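PDB 5O9X: phosphoacetylglucosamine mutase from Aspergillus lentulus, which interconverts N-acetylglucosamine 6-phosphate and N-acetylglucosamine 1-phosphate, a step on the route to UDP-N-acetylglucosamine. Local coordinates for residues T187-Y192 and I229-E234; P223-L228 and D427-M432; R496-R501 and R522-D527. The protein carries 1 engineered substitution. All coordinates share one frame; numbering follows the deposited sequence.

Interaction 1 of 3, residues T187-Y192 and I229-E234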
loop_
_atom_site.group_PDB
_atom_site.type_symbol
_atom_site.label_atom_id
_atom_site.label_comp_id
_atom_site.label_asym_id
_atom_site.label_seq_id
_atom_site.Cartn_x
_atom_site.Cartn_y
_atom_site.Cartn_z
ATOM N N THR A 187 -2.599 1.253 -20.409
ATOM C CA THR A 187 -1.263 1.704 -20.692
ATOM C C THR A 187 -0.925 2.788 -19.692
ATOM O O THR A 187 -1.804 3.406 -19.016
ATOM C CB THR A 187 -1.156 2.363 -22.081
ATOM O OG1 THR A 187 -2.001 3.518 -22.027
ATOM C CG2 THR A 187 -1.655 1.393 -23.244
ATOM N N GLU A 188 0.358 3.055 -19.628
ATOM C CA GLU A 188 0.856 4.106 -18.769
ATOM C C GLU A 188 0.269 5.454 -19.154
ATOM O O GLU A 188 -0.107 6.230 -18.272
ATOM C CB GLU A 188 2.387 4.086 -18.889
ATOM C CG GLU A 188 3.049 4.633 -17.696
ATOM C CD GLU A 188 4.558 4.527 -17.764
ATOM O OE1 GLU A 188 5.060 3.414 -18.078
ATOM O OE2 GLU A 188 5.180 5.590 -17.552
ATOM N N GLN A 189 0.197 5.758 -20.480
ATOM C CA GLN A 189 -0.533 7.006 -20.906
ATOM C C GLN A 189 -1.982 7.025 -20.402
ATOM O O GLN A 189 -2.474 8.073 -20.018
ATOM C CB GLN A 189 -0.579 7.068 -22.441
ATOM C CG GLN A 189 -1.174 8.361 -23.003
ATOM C CD GLN A 189 -0.995 8.479 -24.541
ATOM O OE1 GLN A 189 -0.030 8.014 -25.095
ATOM N NE2 GLN A 189 -1.933 9.116 -25.199
ATOM N N GLY A 190 -2.706 5.876 -20.471
ATOM C CA GLY A 190 -4.088 5.839 -20.066
ATOM C C GLY A 190 -4.220 6.151 -18.558
ATOM O O GLY A 190 -5.125 6.883 -18.112
ATOM N N TYR A 191 -3.294 5.614 -17.790
ATOM C CA TYR A 191 -3.224 5.935 -16.308
ATOM C C TYR A 191 -3.098 7.452 -16.056
ATOM O O TYR A 191 -3.897 8.017 -15.294
ATOM C CB TYR A 191 -2.048 5.168 -15.700
ATOM C CG TYR A 191 -1.705 5.530 -14.268
ATOM C CD1 TYR A 191 -2.338 4.868 -13.232
ATOM C CD2 TYR A 191 -0.757 6.559 -13.967
ATOM C CE1 TYR A 191 -2.034 5.176 -11.905
ATOM C CE2 TYR A 191 -0.495 6.924 -12.629
ATOM C CZ TYR A 191 -1.122 6.234 -11.627
ATOM O OH TYR A 191 -0.883 6.526 -10.312
ATOM N N TYR A 192 -2.176 8.134 -16.765
ATOM C CA TYR A 192 -1.994 9.594 -16.547
ATOM C C TYR A 192 -3.237 10.380 -16.972
ATOM O O TYR A 192 -3.654 11.338 -16.263
ATOM C CB TYR A 192 -0.801 10.170 -17.317
ATOM C CG TYR A 192 0.521 9.511 -16.931
ATOM C CD1 TYR A 192 0.859 9.328 -15.570
ATOM C CD2 TYR A 192 1.396 9.030 -17.917
ATOM C CE1 TYR A 192 2.089 8.645 -15.195
ATOM C CE2 TYR A 192 2.597 8.364 -17.586
ATOM C CZ TYR A 192 2.926 8.178 -16.246
ATOM O OH TYR A 192 4.089 7.538 -15.930
ATOM N N ILE A 229 2.731 15.041 -14.504
ATOM C CA ILE A 229 2.554 16.505 -14.428
ATOM C C ILE A 229 2.312 17.127 -15.837
ATOM O O ILE A 229 1.513 18.056 -15.986
ATOM C CB ILE A 229 3.756 17.080 -13.774
ATOM C CG1 ILE A 229 3.586 16.788 -12.281
ATOM C CG2 ILE A 229 3.897 18.630 -13.946
ATOM C CD1 ILE A 229 4.845 17.056 -11.475
ATOM N N LYS A 230 2.911 16.540 -16.859
ATOM C CA LYS A 230 2.606 16.977 -18.257
ATOM C C LYS A 230 1.167 16.828 -18.637
ATOM O O LYS A 230 0.695 17.591 -19.468
ATOM C CB LYS A 230 3.390 16.150 -19.222
ATOM C CG LYS A 230 4.895 16.267 -19.016
ATOM C CD LYS A 230 5.496 15.368 -20.087
ATOM C CE LYS A 230 7.000 15.221 -19.899
ATOM N NZ LYS A 230 7.425 14.172 -20.901
ATOM N N TYR A 231 0.460 15.825 -18.086
ATOM C CA TYR A 231 -0.976 15.659 -18.340
ATOM C C TYR A 231 -1.897 16.535 -17.514
ATOM O O TYR A 231 -3.044 16.663 -17.863
ATOM C CB TYR A 231 -1.387 14.196 -18.159
ATOM C CG TYR A 231 -0.762 13.262 -19.199
ATOM C CD1 TYR A 231 -1.516 12.777 -20.289
ATOM C CD2 TYR A 231 0.587 12.841 -19.086
ATOM C CE1 TYR A 231 -0.917 11.906 -21.244
ATOM C CE2 TYR A 231 1.125 11.956 -19.987
ATOM C CZ TYR A 231 0.384 11.516 -21.084
ATOM O OH TYR A 231 0.928 10.614 -22.012
ATOM N N LEU A 232 -1.416 17.099 -16.384
ATOM C CA LEU A 232 -2.355 17.705 -15.402
ATOM C C LEU A 232 -2.949 19.038 -15.929
ATOM O O LEU A 232 -2.283 19.704 -16.701
ATOM C CB LEU A 232 -1.686 17.925 -14.030
ATOM C CG LEU A 232 -1.347 16.611 -13.281
ATOM C CD1 LEU A 232 -0.590 16.978 -12.010
ATOM C CD2 LEU A 232 -2.625 15.868 -12.875
ATOM N N PRO A 233 -4.164 19.422 -15.487
ATOM C CA PRO A 233 -4.752 20.673 -16.033
ATOM C C PRO A 233 -3.978 21.873 -15.576
ATOM O O PRO A 233 -3.268 21.807 -14.550
ATOM C CB PRO A 233 -6.198 20.675 -15.508
ATOM C CG PRO A 233 -6.176 19.755 -14.337
ATOM C CD PRO A 233 -5.103 18.719 -14.584
ATOM N N GLU A 234 -4.113 22.979 -16.308
ATOM C CA GLU A 234 -3.124 24.086 -16.263
ATOM C C GLU A 234 -3.286 25.199 -15.188
ATOM O O GLU A 234 -2.255 25.833 -14.755
ATOM C CB GLU A 234 -3.033 24.735 -17.679
ATOM C CG GLU A 234 -1.690 25.407 -17.983
ATOM C CD GLU A 234 -0.570 24.436 -18.355
ATOM O OE1 GLU A 234 0.193 24.712 -19.322
ATOM O OE2 GLU A 234 -0.437 23.403 -17.670
#
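Tyr231 reaches from the last turn of helix 221-231 to the first turn of helix 188-202, where it meets Tyr192 and Gln189. Its CB lies 4.1 Å from the carbonyl O of Tyr192. With CG anti to the carbonyl carbon (chi1 -66°), the ring is laid against Tyr192 CB, which sits over one face, nearest to CD2 and CG. The result is a CH-pi contact: Tyr192 CB stands 3.6 Å from the centroid of the Tyr231 ring, 18° off the ring normal, and 3.5 Å from Tyr231 CD2. Farther out, Tyr231 CE2 approaches Tyr192 CD2 at 3.6 Å. The two rings are inclined by 34° and meet obliquely. At the tip, Tyr231 OH comes within 3.2 Å of Gln189 CG, so the hydroxyl meets the aliphatic part of an extended side chain whose amide NE2 bonds to Glu193.

The Tyr192 ring is tethered at its far end. Its OH donates to Glu188 OE2 at 2.8 Å, on the anti side of the carboxylate, and also bonds to Gln166. Lys224 of helix 221-231 forms a salt bridge with the same Glu188 oxygen. Thr187, the N-cap, takes a bond from Gly190 N to its OG1 and so secures this first turn.

The start of one helix is thus packed against the end of the other within domain II of the mutase. No hydrogen bond crosses between 187-192 and 229-234, and the contact therefore rests on dispersion and CH-pi attraction.

Interaction 2 of 3, residues P223-L228 and D427-M432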
loop_
_atom_site.group_PDB
_atom_site.type_symbol
_atom_site.label_atom_id
_atom_site.label_comp_id
_atom_site.label_asym_id
_atom_site.label_seq_id
_atom_site.Cartn_x
_atom_site.Cartn_y
_atom_site.Cartn_z
ATOM N N PRO A 223 10.242 9.729 -11.778
ATOM C CA PRO A 223 10.034 9.887 -13.239
ATOM C C PRO A 223 8.546 9.841 -13.613
ATOM O O PRO A 223 8.106 10.538 -14.509
ATOM C CB PRO A 223 10.782 8.653 -13.857
ATOM C CG PRO A 223 11.857 8.360 -12.794
ATOM C CD PRO A 223 11.334 8.771 -11.433
ATOM N N LYS A 224 7.756 8.968 -12.955
ATOM C CA LYS A 224 6.352 8.807 -13.322
ATOM C C LYS A 224 5.579 10.030 -12.866
ATOM O O LYS A 224 4.639 10.460 -13.582
ATOM C CB LYS A 224 5.683 7.576 -12.698
ATOM C CG LYS A 224 6.414 6.291 -13.007
ATOM C CD LYS A 224 6.673 6.073 -14.511
ATOM C CE LYS A 224 7.240 4.649 -14.759
ATOM N NZ LYS A 224 7.556 4.482 -16.174
ATOM N N LEU A 225 5.927 10.558 -11.687
ATOM C CA LEU A 225 5.158 11.756 -11.250
ATOM C C LEU A 225 5.487 12.920 -12.221
ATOM O O LEU A 225 4.600 13.701 -12.557
ATOM C CB LEU A 225 5.559 12.181 -9.822
ATOM C CG LEU A 225 4.974 13.513 -9.299
ATOM C CD1 LEU A 225 3.461 13.371 -9.314
ATOM C CD2 LEU A 225 5.478 13.600 -7.867
ATOM N N ARG A 226 6.782 13.096 -12.597
ATOM C CA ARG A 226 7.170 14.133 -13.586
ATOM C C ARG A 226 6.375 13.955 -14.876
ATOM O O ARG A 226 5.972 14.941 -15.465
ATOM C CB ARG A 226 8.683 14.021 -13.889
ATOM C CG ARG A 226 9.219 14.946 -15.036
ATOM C CD ARG A 226 10.707 14.591 -15.406
ATOM N NE ARG A 226 11.259 14.843 -14.180
ATOM C CZ ARG A 226 11.909 14.071 -13.333
ATOM N NH1 ARG A 226 12.498 12.895 -13.568
ATOM N NH2 ARG A 226 12.044 14.684 -12.196
ATOM N N GLU A 227 6.194 12.706 -15.324
ATOM C CA GLU A 227 5.397 12.424 -16.516
ATOM C C GLU A 227 3.902 12.802 -16.349
ATOM O O GLU A 227 3.327 13.436 -17.235
ATOM C CB GLU A 227 5.519 10.940 -16.925
ATOM C CG GLU A 227 5.045 10.544 -18.343
ATOM C CD GLU A 227 5.682 11.297 -19.523
ATOM O OE1 GLU A 227 6.794 11.903 -19.387
ATOM O OE2 GLU A 227 5.034 11.321 -20.617
ATOM N N LEU A 228 3.300 12.390 -15.221
ATOM C CA LEU A 228 1.933 12.724 -14.886
ATOM C C LEU A 228 1.740 14.249 -14.954
ATOM O O LEU A 228 0.713 14.690 -15.445
ATOM C CB LEU A 228 1.558 12.202 -13.453
ATOM C CG LEU A 228 0.207 12.826 -12.962
ATOM C CD1 LEU A 228 -0.954 12.323 -13.823
ATOM C CD2 LEU A 228 0.096 12.337 -11.481
ATOM N N ASP A 427 -3.345 4.094 -4.123
ATOM C CA ASP A 427 -2.368 4.636 -5.076
ATOM C C ASP A 427 -1.847 5.922 -4.462
ATOM O O ASP A 427 -2.593 6.884 -4.387
ATOM C CB ASP A 427 -3.088 4.834 -6.435
ATOM C CG ASP A 427 -2.240 5.591 -7.447
ATOM O OD1 ASP A 427 -1.206 6.152 -7.058
ATOM O OD2 ASP A 427 -2.588 5.650 -8.638
ATOM N N ALA A 428 -0.585 5.962 -4.028
ATOM C CA ALA A 428 -0.007 7.142 -3.401
ATOM C C ALA A 428 -0.104 8.466 -4.185
ATOM O O ALA A 428 -0.391 9.534 -3.609
ATOM C CB ALA A 428 1.418 6.907 -2.958
ATOM N N ILE A 429 0.122 8.414 -5.497
ATOM C CA ILE A 429 0.093 9.655 -6.237
ATOM C C ILE A 429 -1.340 10.148 -6.403
ATOM O O ILE A 429 -1.556 11.361 -6.366
ATOM C CB ILE A 429 0.779 9.448 -7.601
ATOM C CG1 ILE A 429 2.310 9.273 -7.346
ATOM C CG2 ILE A 429 0.343 10.548 -8.614
ATOM C CD1 ILE A 429 3.176 8.953 -8.563
ATOM N N SER A 430 -2.315 9.226 -6.611
ATOM C CA SER A 430 -3.745 9.616 -6.655
ATOM C C SER A 430 -4.187 10.176 -5.268
ATOM O O SER A 430 -4.889 11.180 -5.193
ATOM C CB SER A 430 -4.528 8.327 -7.073
ATOM O OG SER A 430 -5.844 8.334 -6.594
ATOM N N ASP A 431 -3.732 9.536 -4.179
ATOM C CA ASP A 431 -3.924 10.060 -2.799
ATOM C C ASP A 431 -3.309 11.448 -2.609
ATOM O O ASP A 431 -3.904 12.324 -1.962
ATOM C CB ASP A 431 -3.374 9.136 -1.745
ATOM C CG ASP A 431 -4.108 7.809 -1.656
ATOM O OD1 ASP A 431 -5.263 7.651 -2.121
ATOM O OD2 ASP A 431 -3.480 6.871 -1.067
ATOM N N MET A 432 -2.135 11.671 -3.157
ATOM C CA MET A 432 -1.571 13.027 -3.139
ATOM C C MET A 432 -2.516 14.044 -3.853
ATOM O O MET A 432 -2.793 15.118 -3.303
ATOM C CB MET A 432 -0.280 12.972 -3.871
ATOM C CG MET A 432 0.669 14.107 -3.718
ATOM S SD MET A 432 1.378 14.477 -5.361
ATOM C CE MET A 432 -0.093 15.560 -5.676
#
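Helices 221-231 and 428-442 approach most closely in these segments at Leu225 and Ile429, whose CA atoms lie 7.4 Å apart, and no backbone hydrogen bond passes between them. Ile429 carries the contact from the first turn of its helix, using both of its branches. CG2, placed anti to the backbone N by a chi1 of -70°, meets Leu228 CD2 at 3.4 Å, tighter than usual for two methyl carbons. The longer branch is extended (chi2 176°) and brings Ile429 CD1 to 4.2 Å from Leu225 CB. Leu225 and Leu228, three residues and about one turn apart, both border Ile429, which touches one lightly and the other firmly. The Leu228 and Ile429 side chains run antiparallel past one another, so they meet alongside, methyl against methyl. Beyond them Met432, one turn on from Ile429, also points toward helix 221-231 but packs on Ile240, Ile290 and Tyr292, while Leu225 extends the apolar layer to Ile242.

Asp427 caps the start of helix 428-442. Its OD1 accepts two weak bonds, from Ile429 N and from Ser430 N, the latter nearly straight at 173°. The residue that caps the turn carrying Ile429 is itself bonded, through OD2, to Asn422 and to Tyr191 of helix 188-202.

The first helix belongs to domain II and the second to domain III, so this is a buried seam between domains, with the side chain of Ile429 about 13 Å from the bound glucose 1,6-bisphosphate. Because all the cross-contact partners are aliphatic, the join depends on close fit and exclusion of water, and has none of the directionality that hydrogen bonds would impose.

Interaction 3 of 3, residues R496-R501 and R522-D527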
loop_
_atom_site.group_PDB
_atom_site.type_symbol
_atom_site.label_atom_id
_atom_site.label_comp_id
_atom_site.label_asym_id
_atom_site.label_seq_id
_atom_site.Cartn_x
_atom_site.Cartn_y
_atom_site.Cartn_z
ATOM N N ARG A 496 1.972 2.061 33.307
ATOM C CA ARG A 496 2.701 3.075 34.113
ATOM C C ARG A 496 2.710 4.476 33.466
ATOM O O ARG A 496 3.239 5.422 34.053
ATOM C CB ARG A 496 4.140 2.625 34.241
ATOM C CG ARG A 496 4.097 1.262 34.897
ATOM C CD ARG A 496 5.284 0.852 35.684
ATOM N NE ARG A 496 4.880 -0.406 36.365
ATOM C CZ ARG A 496 4.466 -0.471 37.624
ATOM N NH1 ARG A 496 4.436 0.646 38.374
ATOM N NH2 ARG A 496 4.129 -1.643 38.126
ATOM N N TYR A 497 2.223 4.601 32.233
ATOM C CA TYR A 497 2.388 5.893 31.556
ATOM C C TYR A 497 1.013 6.493 31.266
ATOM O O TYR A 497 0.055 5.758 30.955
ATOM C CB TYR A 497 3.166 5.763 30.244
ATOM C CG TYR A 497 4.526 5.112 30.484
ATOM C CD1 TYR A 497 5.636 5.902 30.898
ATOM C CD2 TYR A 497 4.682 3.716 30.429
ATOM C CE1 TYR A 497 6.887 5.316 31.173
ATOM C CE2 TYR A 497 5.929 3.134 30.699
ATOM C CZ TYR A 497 7.009 3.934 31.065
ATOM O OH TYR A 497 8.280 3.395 31.362
ATOM N N ASN A 498 0.980 7.822 31.249
ATOM C CA ASN A 498 -0.300 8.488 30.898
ATOM C C ASN A 498 -0.662 8.207 29.409
ATOM O O ASN A 498 0.181 8.410 28.572
ATOM C CB ASN A 498 -0.176 9.990 31.218
ATOM C CG ASN A 498 -0.268 10.254 32.744
ATOM O OD1 ASN A 498 0.421 11.125 33.253
ATOM N ND2 ASN A 498 -1.162 9.497 33.466
ATOM N N LYS A 499 -1.843 7.641 29.145
ATOM C CA LYS A 499 -2.276 7.248 27.757
ATOM C C LYS A 499 -1.283 6.218 27.140
ATOM O O LYS A 499 -1.250 6.026 25.924
ATOM C CB LYS A 499 -2.329 8.478 26.828
ATOM C CG LYS A 499 -3.378 9.558 27.203
ATOM C CD LYS A 499 -4.764 8.962 27.408
ATOM C CE LYS A 499 -5.907 9.969 27.051
ATOM N NZ LYS A 499 -5.247 11.255 26.715
ATOM N N GLY A 500 -0.552 5.511 28.007
ATOM C CA GLY A 500 0.402 4.476 27.554
ATOM C C GLY A 500 -0.227 3.370 26.749
ATOM O O GLY A 500 -1.185 2.695 27.224
ATOM N N ARG A 501 0.313 3.137 25.539
ATOM C CA ARG A 501 -0.160 2.032 24.704
ATOM C C ARG A 501 1.021 1.531 23.890
ATOM O O ARG A 501 1.681 2.312 23.209
ATOM C CB ARG A 501 -1.351 2.443 23.822
ATOM C CG ARG A 501 -2.243 1.254 23.385
ATOM C CD ARG A 501 -3.502 1.644 22.574
ATOM N NE ARG A 501 -3.295 1.187 21.217
ATOM C CZ ARG A 501 -2.681 1.895 20.278
ATOM N NH1 ARG A 501 -2.297 3.133 20.517
ATOM N NH2 ARG A 501 -2.467 1.365 19.102
ATOM N N ARG A 522 6.582 13.053 25.381
ATOM C CA ARG A 522 7.745 12.508 24.656
ATOM C C ARG A 522 8.599 11.550 25.535
ATOM O O ARG A 522 8.985 10.446 25.064
ATOM C CB ARG A 522 8.644 13.654 24.132
ATOM C CG ARG A 522 9.934 13.280 23.366
ATOM C CD ARG A 522 9.877 11.993 22.474
ATOM N NE ARG A 522 8.978 12.222 21.409
ATOM C CZ ARG A 522 8.282 11.336 20.703
ATOM N NH1 ARG A 522 8.401 10.009 20.818
ATOM N NH2 ARG A 522 7.526 11.848 19.805
ATOM N N SER A 523 8.901 11.975 26.789
ATOM C CA SER A 523 9.680 11.150 27.706
ATOM C C SER A 523 8.985 9.808 27.982
ATOM O O SER A 523 9.637 8.761 28.018
ATOM C CB SER A 523 9.995 11.913 29.030
ATOM O OG SER A 523 10.954 12.876 28.581
ATOM N N GLU A 524 7.677 9.857 28.192
ATOM C CA GLU A 524 6.927 8.617 28.459
ATOM C C GLU A 524 6.917 7.691 27.263
ATOM O O GLU A 524 7.100 6.455 27.431
ATOM C CB GLU A 524 5.503 8.917 28.872
ATOM C CG GLU A 524 5.394 9.462 30.322
ATOM C CD GLU A 524 3.994 9.981 30.578
ATOM O OE1 GLU A 524 3.585 10.976 29.870
ATOM O OE2 GLU A 524 3.279 9.335 31.361
ATOM N N ALA A 525 6.647 8.238 26.081
ATOM C CA ALA A 525 6.544 7.322 24.911
ATOM C C ALA A 525 7.902 6.688 24.641
ATOM O O ALA A 525 7.966 5.521 24.281
ATOM C CB ALA A 525 6.074 8.061 23.673
ATOM N N ASP A 526 9.000 7.467 24.732
ATOM C CA ASP A 526 10.313 6.892 24.463
ATOM C C ASP A 526 10.698 5.844 25.513
ATOM O O ASP A 526 11.319 4.820 25.190
ATOM C CB ASP A 526 11.357 8.045 24.491
ATOM C CG ASP A 526 11.287 8.923 23.197
ATOM O OD1 ASP A 526 10.650 8.503 22.232
ATOM O OD2 ASP A 526 11.863 9.995 23.146
ATOM N N ASP A 527 10.329 6.119 26.765
ATOM C CA ASP A 527 10.661 5.158 27.840
ATOM C C ASP A 527 9.893 3.852 27.667
ATOM O O ASP A 527 10.449 2.755 27.763
ATOM C CB ASP A 527 10.290 5.787 29.179
ATOM C CG ASP A 527 10.891 5.041 30.376
ATOM O OD1 ASP A 527 12.026 4.557 30.199
ATOM O OD2 ASP A 527 10.209 4.974 31.454
HETATM O O HOH W 1 2.012 12.829 30.999
#
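Tyr497 and Asn498 meet Glu524 and Asp527, residues one turn apart on helix 522-539. Tyr497 OH donates to Asp527 OD2 in a very short bond of 2.5 Å, with the acceptor at the ring edge and in its plane; the carboxylate is turned 83° from the ring. Nearer the backbone, Tyr497 CD1 rests 3.6 Å from Glu524 CG. Glu524 OE2 then accepts from Asn498 N at 2.8 Å, an almost straight bond (164°) that arrives 35° out of the carboxylate plane. A water donates to both Asn498 OD1 and Glu524 OE1, at 2.7 Å from the latter, and bridges the two side chains.

In the next shell, Arg531 forms a salt bridge with Asp527 OD2, which probably favours the ionised carboxylate and holds it in place. Ser521 bonds to Glu524 OE1 and steadies the other carboxylate. On the loop side, Gly500 N bonds to Tyr497 O at 3.0 Å, closing a beta turn in which Lys499 has a positive phi. Asn498 also pairs through its backbone with Ala520.

The whole lies at the surface of the C-terminal domain of the phosphohexomutase family: a type II beta turn that follows helix 486-495, leads into strand 501-506 and is pinned to the first turns of helix 522-539.

From the N terminus, helix 188-202 comes first, and interaction 1 closes a loop of 36 residues by returning helix 221-231 to it, within domain II. Interaction 2 opens on that same second helix before interaction 1 has closed and ends some 200 residues later on helix 428-442, so the two cross along the chain. They also touch in space, through Glu188 with Lys224 inside domain II and Tyr191 with Asp427, so that three helices meet where domain II joins domain III. Interaction 3 follows in series, closing a short excursion through strands 501-506 and 513-518 in the C-terminal domain. Its centre is about 37 Å from that of interaction 2.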